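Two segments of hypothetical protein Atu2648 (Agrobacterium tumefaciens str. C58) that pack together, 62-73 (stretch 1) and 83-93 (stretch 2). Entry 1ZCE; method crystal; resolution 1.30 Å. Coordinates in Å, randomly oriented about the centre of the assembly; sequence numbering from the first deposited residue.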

# COMPACT_ATOMS: atom_id res chain seq x y z
N VAL A 62 4.95 7.11 3.21
CA VAL A 62 6.31 7.06 3.70
C VAL A 62 7.24 6.07 3.03
O VAL A 62 8.45 6.12 3.24
CB VAL A 62 6.32 6.78 5.21
CG1 VAL A 62 5.66 7.93 5.95
CG2 VAL A 62 5.56 5.48 5.50
N GLY A 63 6.70 5.17 2.22
CA GLY A 63 7.55 4.20 1.57
C GLY A 63 6.87 3.43 0.47
O GLY A 63 5.67 3.55 0.25
N ILE A 64 7.67 2.64 -0.24
CA ILE A 64 7.17 1.80 -1.31
C ILE A 64 7.41 0.34 -0.92
O ILE A 64 8.47 -0.00 -0.39
CB ILE A 64 7.89 2.10 -2.64
CG1 ILE A 64 7.54 3.52 -3.09
CG2 ILE A 64 7.50 1.08 -3.70
CD1 ILE A 64 8.18 3.95 -4.40
N VAL A 65 6.41 -0.49 -1.18
CA VAL A 65 6.50 -1.91 -0.88
C VAL A 65 6.20 -2.72 -2.13
O VAL A 65 5.82 -2.17 -3.17
CB VAL A 65 5.47 -2.33 0.20
CG1 VAL A 65 5.80 -1.67 1.52
CG2 VAL A 65 4.06 -1.96 -0.25
N GLU A 66 6.39 -4.02 -2.02
CA GLU A 66 6.10 -4.93 -3.12
C GLU A 66 5.47 -6.19 -2.55
O GLU A 66 5.71 -6.56 -1.40
CB GLU A 66 7.37 -5.29 -3.88
CG GLU A 66 8.37 -6.12 -3.09
CD GLU A 66 9.65 -6.38 -3.87
OE1 GLU A 66 10.57 -7.02 -3.31
OE2 GLU A 66 9.74 -5.95 -5.04
N VAL A 67 4.65 -6.84 -3.36
CA VAL A 67 3.98 -8.06 -2.95
C VAL A 67 4.99 -9.20 -3.03
O VAL A 67 5.65 -9.38 -4.06
CB VAL A 67 2.79 -8.36 -3.88
CG1 VAL A 67 2.20 -9.72 -3.56
CG2 VAL A 67 1.72 -7.27 -3.72
N CYS A 68 5.14 -9.97 -1.95
CA CYS A 68 6.08 -11.08 -1.96
C CYS A 68 5.41 -12.44 -1.75
O CYS A 68 6.08 -13.48 -1.70
CB CYS A 68 7.20 -10.87 -0.93
SG CYS A 68 6.68 -10.50 0.75
N ALA A 69 4.09 -12.43 -1.63
CA ALA A 69 3.30 -13.65 -1.49
C ALA A 69 1.89 -13.36 -1.97
O ALA A 69 1.28 -12.37 -1.58
CB ALA A 69 3.28 -14.13 -0.04
N LEU A 70 1.38 -14.23 -2.85
CA LEU A 70 0.04 -14.08 -3.39
C LEU A 70 -1.00 -14.35 -2.31
O LEU A 70 -0.70 -14.95 -1.28
CB LEU A 70 -0.16 -15.05 -4.56
CG LEU A 70 0.70 -14.82 -5.80
CD1 LEU A 70 0.47 -15.95 -6.80
CD2 LEU A 70 0.34 -13.47 -6.43
N SER A 71 -2.23 -13.92 -2.56
CA SER A 71 -3.32 -14.10 -1.62
C SER A 71 -3.41 -15.52 -1.08
O SER A 71 -3.43 -16.49 -1.84
CB SER A 71 -4.66 -13.75 -2.27
OG SER A 71 -4.77 -12.36 -2.49
N HIS A 72 -3.48 -15.63 0.25
CA HIS A 72 -3.59 -16.92 0.92
C HIS A 72 -4.42 -16.70 2.18
O HIS A 72 -4.59 -15.56 2.62
CB HIS A 72 -2.20 -17.43 1.29
CG HIS A 72 -1.48 -16.55 2.26
ND1 HIS A 72 -0.58 -15.58 1.88
CD2 HIS A 72 -1.57 -16.46 3.61
CE1 HIS A 72 -0.15 -14.93 2.95
NE2 HIS A 72 -0.74 -15.45 4.01
N PRO A 73 -4.94 -17.78 2.78
CA PRO A 73 -5.74 -17.61 3.99
C PRO A 73 -5.05 -16.74 5.05
O PRO A 73 -3.86 -16.90 5.31
CB PRO A 73 -5.95 -19.04 4.47
CG PRO A 73 -6.05 -19.79 3.18
CD PRO A 73 -4.92 -19.19 2.35
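Stretch 2 83-93: WDCVDIRAVCD

The most unusual feature of this antiparallel pairing is its register, which slips by one residue three times: between Ile 64 and Val 65, between Val 67 and Ala 69, and between Ala 69 and His 72. Each slip is a beta bulge. Stretch 2 runs as one extended strand from Asp 84 to Asp 93, whereas stretch 1 turns a corner at Ala 69, so stretch 2 serves two strands. Its N-to-C direction makes angles of 140° with strand 62-68 and 131° with strand 70-73, and the axes approach to 4.4 and 4.1 Å.

At the first bulge, Ile 64 N donates to Cys 92 O (2.9 Å), while Ile 64 O accepts from Val 91 N (2.9 Å) and, weakly, from Cys 92 N (3.4 Å). Val 91, with phi/psi of -114/-53°, departs from extended geometry; its CA-to-CB bond points toward stretch 1, and CG2 lies 3.6 Å from Glu 66 CB. Regular pairing follows: Glu 66 N to Arg 89 O and Arg 89 N to Glu 66 O are both 2.9 Å.

These two residues share a face, where opposite charges suit each other: Glu 66 OE1 and Arg 89 NE form a salt bridge at 2.8 Å. Cys 68 CB covers one face of the guanidinium, 3.5 Å from Arg 89 NE. Water 1 links Glu 66 OE1 to Ala 90 O, donating to both.

Branched aliphatic side chains, well suited to extended backbone, pack away from solvent: Val 65 CG2 meets Ile 88 CD1, and Val 67 CG1 meets Val 86 CB, each at 4.1 Å.

At the corner, Asp 87 O accepts from Cys 68 N (2.9 Å), and Asp 87 N donates to Ala 69 O (3.2 Å). Beyond the corner, His 72 N donates to Cys 85 O (2.9 Å) and Cys 85 N to His 72 O (2.8 Å).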

# COMPACT_ATOMS: atom_id res chain seq x y z
N TRP A 83 -11.60 -14.75 4.34
CA TRP A 83 -10.56 -13.77 4.63
C TRP A 83 -9.17 -14.26 4.24
O TRP A 83 -8.62 -15.18 4.84
CB TRP A 83 -10.58 -13.39 6.12
CG TRP A 83 -11.86 -12.72 6.55
CD1 TRP A 83 -12.61 -13.02 7.65
CD2 TRP A 83 -12.54 -11.64 5.89
NE1 TRP A 83 -13.70 -12.21 7.72
CE2 TRP A 83 -13.69 -11.35 6.65
CE3 TRP A 83 -12.29 -10.89 4.73
CZ2 TRP A 83 -14.59 -10.34 6.29
CZ3 TRP A 83 -13.18 -9.89 4.37
CH2 TRP A 83 -14.32 -9.63 5.15
N ASP A 84 -8.62 -13.65 3.19
CA ASP A 84 -7.28 -13.98 2.73
C ASP A 84 -6.50 -12.69 2.48
O ASP A 84 -7.07 -11.61 2.42
CB ASP A 84 -7.31 -14.90 1.48
CG ASP A 84 -8.37 -14.51 0.46
OD1 ASP A 84 -8.30 -13.40 -0.10
OD2 ASP A 84 -9.28 -15.34 0.21
N CYS A 85 -5.18 -12.82 2.33
CA CYS A 85 -4.34 -11.65 2.14
C CYS A 85 -2.99 -11.98 1.52
O CYS A 85 -2.58 -13.15 1.44
CB CYS A 85 -4.10 -10.98 3.50
SG CYS A 85 -3.38 -12.14 4.73
N VAL A 86 -2.30 -10.94 1.07
CA VAL A 86 -0.96 -11.09 0.51
C VAL A 86 0.04 -10.79 1.62
O VAL A 86 -0.33 -10.47 2.75
CB VAL A 86 -0.69 -10.08 -0.65
CG1 VAL A 86 -1.58 -10.39 -1.84
CG2 VAL A 86 -0.92 -8.65 -0.18
N ASP A 87 1.32 -10.93 1.27
CA ASP A 87 2.42 -10.60 2.17
C ASP A 87 3.12 -9.49 1.39
O ASP A 87 3.20 -9.56 0.16
CB ASP A 87 3.41 -11.75 2.31
CG ASP A 87 2.91 -12.87 3.21
OD1 ASP A 87 1.70 -12.97 3.45
OD2 ASP A 87 3.76 -13.67 3.66
N ILE A 88 3.61 -8.46 2.08
CA ILE A 88 4.33 -7.38 1.41
C ILE A 88 5.67 -7.14 2.09
O ILE A 88 5.85 -7.50 3.26
CB ILE A 88 3.53 -6.04 1.41
CG1 ILE A 88 3.26 -5.58 2.84
CG2 ILE A 88 2.23 -6.22 0.64
CD1 ILE A 88 2.62 -4.19 2.93
N ARG A 89 6.60 -6.53 1.37
CA ARG A 89 7.91 -6.22 1.93
C ARG A 89 8.39 -4.86 1.43
O ARG A 89 7.98 -4.39 0.37
CB ARG A 89 8.93 -7.30 1.57
CG ARG A 89 9.19 -7.49 0.10
CD ARG A 89 10.10 -8.70 -0.10
NE ARG A 89 10.21 -9.12 -1.49
CZ ARG A 89 10.77 -10.26 -1.88
NH1 ARG A 89 10.83 -10.57 -3.17
NH2 ARG A 89 11.26 -11.10 -0.97
N ALA A 90 9.26 -4.23 2.20
CA ALA A 90 9.78 -2.93 1.84
C ALA A 90 10.67 -2.97 0.60
O ALA A 90 11.39 -3.93 0.36
CB ALA A 90 10.56 -2.35 3.00
N VAL A 91 10.58 -1.91 -0.20
CA VAL A 91 11.40 -1.77 -1.39
C VAL A 91 12.34 -0.59 -1.14
O VAL A 91 13.55 -0.71 -1.27
CB VAL A 91 10.55 -1.50 -2.66
CG1 VAL A 91 11.46 -1.22 -3.84
CG2 VAL A 91 9.68 -2.71 -2.97
N CYS A 92 11.77 0.56 -0.77
CA CYS A 92 12.57 1.74 -0.49
C CYS A 92 11.73 2.80 0.22
O CYS A 92 10.50 2.77 0.18
CB CYS A 92 13.14 2.33 -1.78
SG CYS A 92 11.89 2.97 -2.93
N ASP A 93 12.40 3.74 0.89
CA ASP A 93 11.70 4.81 1.57
C ASP A 93 11.28 5.83 0.54
O ASP A 93 11.79 5.84 -0.58
CB ASP A 93 12.62 5.51 2.58
CG ASP A 93 13.28 4.55 3.54
OD1 ASP A 93 12.56 3.80 4.22
OD2 ASP A 93 14.52 4.56 3.62
O HOH W 1 12.39 -5.59 -1.83
O HOH W 2 8.65 -9.47 -4.65
O HOH W 3 -6.59 -11.39 -0.63